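Local atomic coordinates of glcnac-alpha-1,4-gal-releasing endo-beta-galactosidase (Clostridium perfringens, PDB entry 1UPS), a protein that probably hydrolyses O-glycosyl bonds as a calcium-binding family 16 glycoside hydrolase, an endo-beta-galactosidase releasing GlcNAc-alpha-1,4-Gal. Residues F302-Y314 against E345-H358. Numbering follows the deposited sequence.
Sequences FLYIEENNDKVSY and EYLNIENQTGYIEH
K311 and V312 face E357 and I356 where two beta hairpins pack side by side, with CA atoms 5.9 Å apart in the K311-E357 pair. The hairpins, 302-304 with 313-315 and 346-348 with 357-359, lie in the all-beta C-terminal part of the chain, consistent with a ricin-type beta-trefoil, far from the calcium site. No direct backbone hydrogen bond joins them; water bridges do, one running from the N of V312 to the O of I356. H358 reaches into the loop of the first hairpin. Its NE2 donates in the ring plane to a lone pair of N309 O at 2.8 Å and more weakly to K311 O. This ring is placed by a chi1 of 53°, which sets CG between the backbone N and carbonyl carbon. I305 lies over one ring face, its CG2 4.0 Å from the centroid and its CD1 near CG of H358, while V312 CG2 comes in obliquely at CD2 of the same ring. Deeper in, V312 CG2 also packs on L347 CD2 at 3.7 Å. On the more exposed flank the bent chain of K311 runs over the Y355 ring: CE sits 3.7 Å from the centroid, and NZ makes a cation-pi contact. The hydroxyl of Y355 is hydrogen-bonded to E397. At the other ring nitrogen, ND1 of H358 donates to OE2 of E345 at 2.7 Å, meeting that oxygen from above the carboxylate plane.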
loop_
_atom_site.group_PDB
_atom_site.type_symbol
_atom_site.label_atom_id
_atom_site.label_comp_id
_atom_site.label_asym_id
_atom_site.label_seq_id
_atom_site.Cartn_x
_atom_site.Cartn_y
_atom_site.Cartn_z
ATOM N N PHE A 302 28.438 -3.338 8.509
ATOM C CA PHE A 302 27.810 -2.044 8.251
ATOM C C PHE A 302 28.481 -1.292 7.106
ATOM O O PHE A 302 29.694 -1.356 6.944
ATOM C CB PHE A 302 27.874 -1.198 9.535
ATOM C CG PHE A 302 26.949 -1.677 10.626
ATOM C CD1 PHE A 302 27.355 -2.672 11.532
ATOM C CD2 PHE A 302 25.665 -1.138 10.745
ATOM C CE1 PHE A 302 26.485 -3.109 12.563
ATOM C CE2 PHE A 302 24.783 -1.570 11.752
ATOM C CZ PHE A 302 25.192 -2.561 12.659
ATOM N N LEU A 303 27.687 -0.540 6.334
ATOM C CA LEU A 303 28.215 0.291 5.253
ATOM C C LEU A 303 28.835 1.585 5.752
ATOM O O LEU A 303 28.251 2.276 6.582
ATOM C CB LEU A 303 27.098 0.670 4.269
ATOM C CG LEU A 303 26.373 -0.498 3.622
ATOM C CD1 LEU A 303 25.405 0.032 2.549
ATOM C CD2 LEU A 303 27.394 -1.481 3.043
ATOM N N TYR A 304 30.005 1.910 5.215
ATOM C CA TYR A 304 30.647 3.187 5.484
ATOM C C TYR A 304 31.536 3.619 4.326
ATOM O O TYR A 304 31.893 2.807 3.473
ATOM C CB TYR A 304 31.441 3.138 6.806
ATOM C CG TYR A 304 32.686 2.266 6.774
ATOM C CD1 TYR A 304 33.950 2.831 6.565
ATOM C CD2 TYR A 304 32.606 0.883 6.986
ATOM C CE1 TYR A 304 35.101 2.041 6.557
ATOM C CE2 TYR A 304 33.768 0.082 6.984
ATOM C CZ TYR A 304 34.999 0.669 6.761
ATOM O OH TYR A 304 36.147 -0.102 6.745
ATOM N N ILE A 305 31.875 4.909 4.294
ATOM C CA ILE A 305 32.796 5.438 3.288
ATOM C C ILE A 305 34.091 5.831 3.967
ATOM O O ILE A 305 34.088 6.637 4.905
ATOM C CB ILE A 305 32.186 6.641 2.549
ATOM C CG1 ILE A 305 31.012 6.188 1.679
ATOM C CG2 ILE A 305 33.233 7.330 1.660
ATOM C CD1 ILE A 305 30.307 7.334 0.961
ATOM N N GLU A 306 35.177 5.230 3.489
ATOM C CA GLU A 306 36.538 5.478 3.956
ATOM C C GLU A 306 37.153 6.615 3.131
ATOM O O GLU A 306 36.886 6.736 1.940
ATOM C CB GLU A 306 37.347 4.189 3.759
ATOM C CG GLU A 306 38.672 4.115 4.496
ATOM C CD GLU A 306 39.413 2.810 4.248
ATOM O OE1 GLU A 306 40.172 2.375 5.147
ATOM O OE2 GLU A 306 39.259 2.218 3.153
ATOM N N GLU A 307 37.978 7.448 3.765
ATOM C CA GLU A 307 38.664 8.521 3.055
ATOM C C GLU A 307 39.594 7.939 1.997
ATOM O O GLU A 307 40.222 6.896 2.218
ATOM C CB GLU A 307 39.464 9.384 4.041
ATOM C CG GLU A 307 38.790 10.694 4.397
ATOM C CD GLU A 307 39.590 11.498 5.406
ATOM O OE1 GLU A 307 40.583 12.155 4.998
ATOM O OE2 GLU A 307 39.221 11.471 6.605
ATOM N N ASN A 308 39.670 8.622 0.854
ATOM C CA ASN A 308 40.487 8.202 -0.295
ATOM C C ASN A 308 40.231 6.781 -0.798
ATOM O O ASN A 308 41.162 6.056 -1.175
ATOM C CB ASN A 308 41.977 8.446 -0.032
ATOM C CG ASN A 308 42.324 9.908 -0.052
ATOM O OD1 ASN A 308 42.212 10.572 -1.089
ATOM N ND2 ASN A 308 42.736 10.434 1.098
ATOM N N ASN A 309 38.955 6.396 -0.787
ATOM C CA ASN A 309 38.509 5.104 -1.281
ATOM C C ASN A 309 37.313 5.353 -2.193
ATOM O O ASN A 309 36.292 5.872 -1.742
ATOM C CB ASN A 309 38.111 4.193 -0.108
ATOM C CG ASN A 309 37.972 2.731 -0.514
ATOM O OD1 ASN A 309 37.655 2.419 -1.663
ATOM N ND2 ASN A 309 38.206 1.820 0.441
ATOM N N ASP A 310 37.450 5.012 -3.474
ATOM C CA ASP A 310 36.355 5.232 -4.423
ATOM C C ASP A 310 35.258 4.160 -4.364
ATOM O O ASP A 310 34.264 4.255 -5.077
ATOM C CB ASP A 310 36.873 5.433 -5.856
ATOM C CG ASP A 310 37.583 4.214 -6.418
ATOM O OD1 ASP A 310 38.069 4.308 -7.580
ATOM O OD2 ASP A 310 37.718 3.128 -5.803
ATOM N N LYS A 311 35.440 3.154 -3.509
ATOM C CA LYS A 311 34.389 2.156 -3.269
ATOM C C LYS A 311 33.649 2.491 -1.978
ATOM O O LYS A 311 34.117 3.326 -1.191
ATOM C CB LYS A 311 35.003 0.754 -3.164
ATOM C CG LYS A 311 35.834 0.377 -4.384
ATOM C CD LYS A 311 35.296 -0.848 -5.105
ATOM C CE LYS A 311 35.958 -1.032 -6.464
ATOM N NZ LYS A 311 37.439 -0.888 -6.394
ATOM N N VAL A 312 32.511 1.835 -1.750
ATOM C CA VAL A 312 31.832 1.910 -0.452
ATOM C C VAL A 312 32.249 0.669 0.346
ATOM O O VAL A 312 32.144 -0.445 -0.151
ATOM C CB VAL A 312 30.290 1.976 -0.612
ATOM C CG1 VAL A 312 29.594 2.074 0.735
ATOM C CG2 VAL A 312 29.909 3.161 -1.498
ATOM N N SER A 313 32.746 0.873 1.562
ATOM C CA SER A 313 33.249 -0.216 2.396
ATOM C C SER A 313 32.147 -0.839 3.251
ATOM O O SER A 313 31.091 -0.240 3.464
ATOM C CB SER A 313 34.356 0.309 3.328
ATOM O OG SER A 313 35.457 0.841 2.592
ATOM N N TYR A 314 32.387 -2.051 3.737
ATOM C CA TYR A 314 31.596 -2.561 4.847
ATOM C C TYR A 314 32.535 -3.160 5.882
ATOM O O TYR A 314 33.636 -3.616 5.546
ATOM C CB TYR A 314 30.521 -3.578 4.410
ATOM C CG TYR A 314 31.053 -4.872 3.813
ATOM C CD1 TYR A 314 31.657 -5.842 4.624
ATOM C CD2 TYR A 314 30.943 -5.129 2.450
ATOM C CE1 TYR A 314 32.156 -7.026 4.101
ATOM C CE2 TYR A 314 31.433 -6.333 1.902
ATOM C CZ TYR A 314 32.035 -7.269 2.741
ATOM O OH TYR A 314 32.542 -8.451 2.252
ATOM N N GLU A 345 27.603 12.534 -0.191
ATOM C CA GLU A 345 27.566 11.889 -1.508
ATOM C C GLU A 345 26.413 10.888 -1.624
ATOM O O GLU A 345 26.007 10.288 -0.624
ATOM C CB GLU A 345 28.890 11.167 -1.791
ATOM C CG GLU A 345 30.118 12.076 -1.873
ATOM C CD GLU A 345 31.422 11.299 -1.852
ATOM O OE1 GLU A 345 32.300 11.568 -2.708
ATOM O OE2 GLU A 345 31.587 10.431 -0.971
ATOM N N TYR A 346 25.902 10.725 -2.848
ATOM C CA TYR A 346 24.858 9.746 -3.166
ATOM C C TYR A 346 25.442 8.461 -3.720
ATOM O O TYR A 346 26.347 8.486 -4.547
ATOM C CB TYR A 346 23.928 10.286 -4.248
ATOM C CG TYR A 346 23.075 11.453 -3.839
ATOM C CD1 TYR A 346 23.051 12.620 -4.612
ATOM C CD2 TYR A 346 22.261 11.391 -2.711
ATOM C CE1 TYR A 346 22.248 13.707 -4.252
ATOM C CE2 TYR A 346 21.460 12.469 -2.340
ATOM C CZ TYR A 346 21.451 13.618 -3.113
ATOM O OH TYR A 346 20.650 14.684 -2.748
ATOM N N LEU A 347 24.877 7.337 -3.301
ATOM C CA LEU A 347 25.229 6.056 -3.891
ATOM C C LEU A 347 24.664 5.958 -5.303
ATOM O O LEU A 347 23.487 6.218 -5.516
ATOM C CB LEU A 347 24.680 4.921 -3.030
ATOM C CG LEU A 347 25.244 4.907 -1.605
ATOM C CD1 LEU A 347 24.858 3.574 -0.922
ATOM C CD2 LEU A 347 26.759 5.118 -1.613
ATOM N N ASN A 348 25.509 5.585 -6.259
ATOM C CA ASN A 348 25.092 5.539 -7.658
ATOM C C ASN A 348 25.901 4.547 -8.458
ATOM O O ASN A 348 26.907 4.037 -7.966
ATOM C CB ASN A 348 25.187 6.933 -8.295
ATOM C CG ASN A 348 26.609 7.365 -8.524
ATOM O OD1 ASN A 348 27.144 7.194 -9.622
ATOM N ND2 ASN A 348 27.245 7.920 -7.484
ATOM N N ILE A 349 25.453 4.272 -9.687
ATOM C CA ILE A 349 26.151 3.330 -10.582
ATOM C C ILE A 349 26.404 3.907 -11.988
ATOM O O ILE A 349 26.452 3.164 -12.977
ATOM C CB ILE A 349 25.436 1.944 -10.655
ATOM C CG1 ILE A 349 24.071 2.032 -11.355
ATOM C CG2 ILE A 349 25.321 1.312 -9.244
ATOM C CD1 ILE A 349 23.436 0.661 -11.682
ATOM N N GLU A 350 26.601 5.220 -12.058
ATOM C CA GLU A 350 26.735 5.914 -13.357
ATOM C C GLU A 350 27.769 5.301 -14.312
ATOM O O GLU A 350 27.510 5.175 -15.520
ATOM C CB GLU A 350 27.020 7.409 -13.151
ATOM C CG GLU A 350 26.895 8.246 -14.437
ATOM C CD GLU A 350 25.459 8.480 -14.885
ATOM O OE1 GLU A 350 25.265 9.066 -15.984
ATOM O OE2 GLU A 350 24.510 8.088 -14.164
ATOM N N ASN A 351 28.933 4.923 -13.780
ATOM C CA ASN A 351 30.006 4.396 -14.621
ATOM C C ASN A 351 29.959 2.880 -14.845
ATOM O O ASN A 351 30.797 2.333 -15.579
ATOM C CB ASN A 351 31.382 4.849 -14.104
ATOM C CG ASN A 351 31.625 6.337 -14.310
ATOM O OD1 ASN A 351 31.698 6.817 -15.452
ATOM N ND2 ASN A 351 31.766 7.077 -13.206
ATOM N N GLN A 352 28.980 2.219 -14.217
ATOM C CA GLN A 352 28.718 0.786 -14.405
ATOM C C GLN A 352 29.989 -0.063 -14.282
ATOM O O GLN A 352 30.393 -0.770 -15.229
ATOM C CB GLN A 352 28.018 0.522 -15.749
ATOM C CG GLN A 352 26.639 1.166 -15.884
ATOM C CD GLN A 352 25.947 0.771 -17.181
ATOM O OE1 GLN A 352 25.333 -0.293 -17.257
ATOM N NE2 GLN A 352 26.072 1.613 -18.212
ATOM N N THR A 353 30.608 0.015 -13.110
ATOM C CA THR A 353 31.870 -0.658 -12.829
ATOM C C THR A 353 31.711 -2.022 -12.145
ATOM O O THR A 353 32.715 -2.723 -11.898
ATOM C CB THR A 353 32.731 0.224 -11.912
ATOM O OG1 THR A 353 32.132 0.281 -10.604
ATOM C CG2 THR A 353 32.742 1.678 -12.393
ATOM N N GLY A 354 30.466 -2.376 -11.829
ATOM C CA GLY A 354 30.164 -3.539 -11.010
ATOM C C GLY A 354 30.132 -3.215 -9.520
ATOM O O GLY A 354 29.722 -4.057 -8.713
ATOM N N TYR A 355 30.567 -2.002 -9.165
ATOM C CA TYR A 355 30.606 -1.553 -7.768
ATOM C C TYR A 355 29.793 -0.294 -7.557
ATOM O O TYR A 355 29.684 0.553 -8.459
ATOM C CB TYR A 355 32.062 -1.326 -7.305
ATOM C CG TYR A 355 32.890 -2.590 -7.366
ATOM C CD1 TYR A 355 32.913 -3.491 -6.290
ATOM C CD2 TYR A 355 33.625 -2.905 -8.513
ATOM C CE1 TYR A 355 33.665 -4.676 -6.358
ATOM C CE2 TYR A 355 34.370 -4.077 -8.598
ATOM C CZ TYR A 355 34.389 -4.963 -7.521
ATOM O OH TYR A 355 35.140 -6.127 -7.609
ATOM N N ILE A 356 29.214 -0.157 -6.365
ATOM C CA ILE A 356 28.509 1.071 -6.017
ATOM C C ILE A 356 29.533 2.201 -5.926
ATOM O O ILE A 356 30.573 2.053 -5.271
ATOM C CB ILE A 356 27.754 0.924 -4.661
ATOM C CG1 ILE A 356 26.724 -0.211 -4.726
ATOM C CG2 ILE A 356 27.069 2.251 -4.279
ATOM C CD1 ILE A 356 25.562 0.052 -5.705
ATOM N N GLU A 357 29.228 3.323 -6.579
ATOM C CA GLU A 357 30.066 4.520 -6.536
ATOM C C GLU A 357 29.477 5.523 -5.549
ATOM O O GLU A 357 28.313 5.409 -5.167
ATOM C CB GLU A 357 30.134 5.162 -7.938
ATOM C CG GLU A 357 30.701 4.230 -9.000
ATOM C CD GLU A 357 30.608 4.822 -10.394
ATOM O OE1 GLU A 357 31.320 5.821 -10.650
ATOM O OE2 GLU A 357 29.813 4.302 -11.213
ATOM N N HIS A 358 30.274 6.503 -5.137
ATOM C CA HIS A 358 29.767 7.594 -4.300
ATOM C C HIS A 358 30.292 8.951 -4.766
ATOM O O HIS A 358 31.501 9.135 -4.921
ATOM C CB HIS A 358 30.100 7.387 -2.811
ATOM C CG HIS A 358 31.551 7.131 -2.534
ATOM N ND1 HIS A 358 32.436 8.140 -2.225
ATOM C CD2 HIS A 358 32.270 5.980 -2.507
ATOM C CE1 HIS A 358 33.639 7.628 -2.029
ATOM N NE2 HIS A 358 33.568 6.319 -2.194
HETATM O O HOH W 1 32.955 6.503 -6.189
HETATM O O HOH W 2 33.093 2.428 -6.636
HETATM O O HOH W 3 31.636 0.011 -3.733
#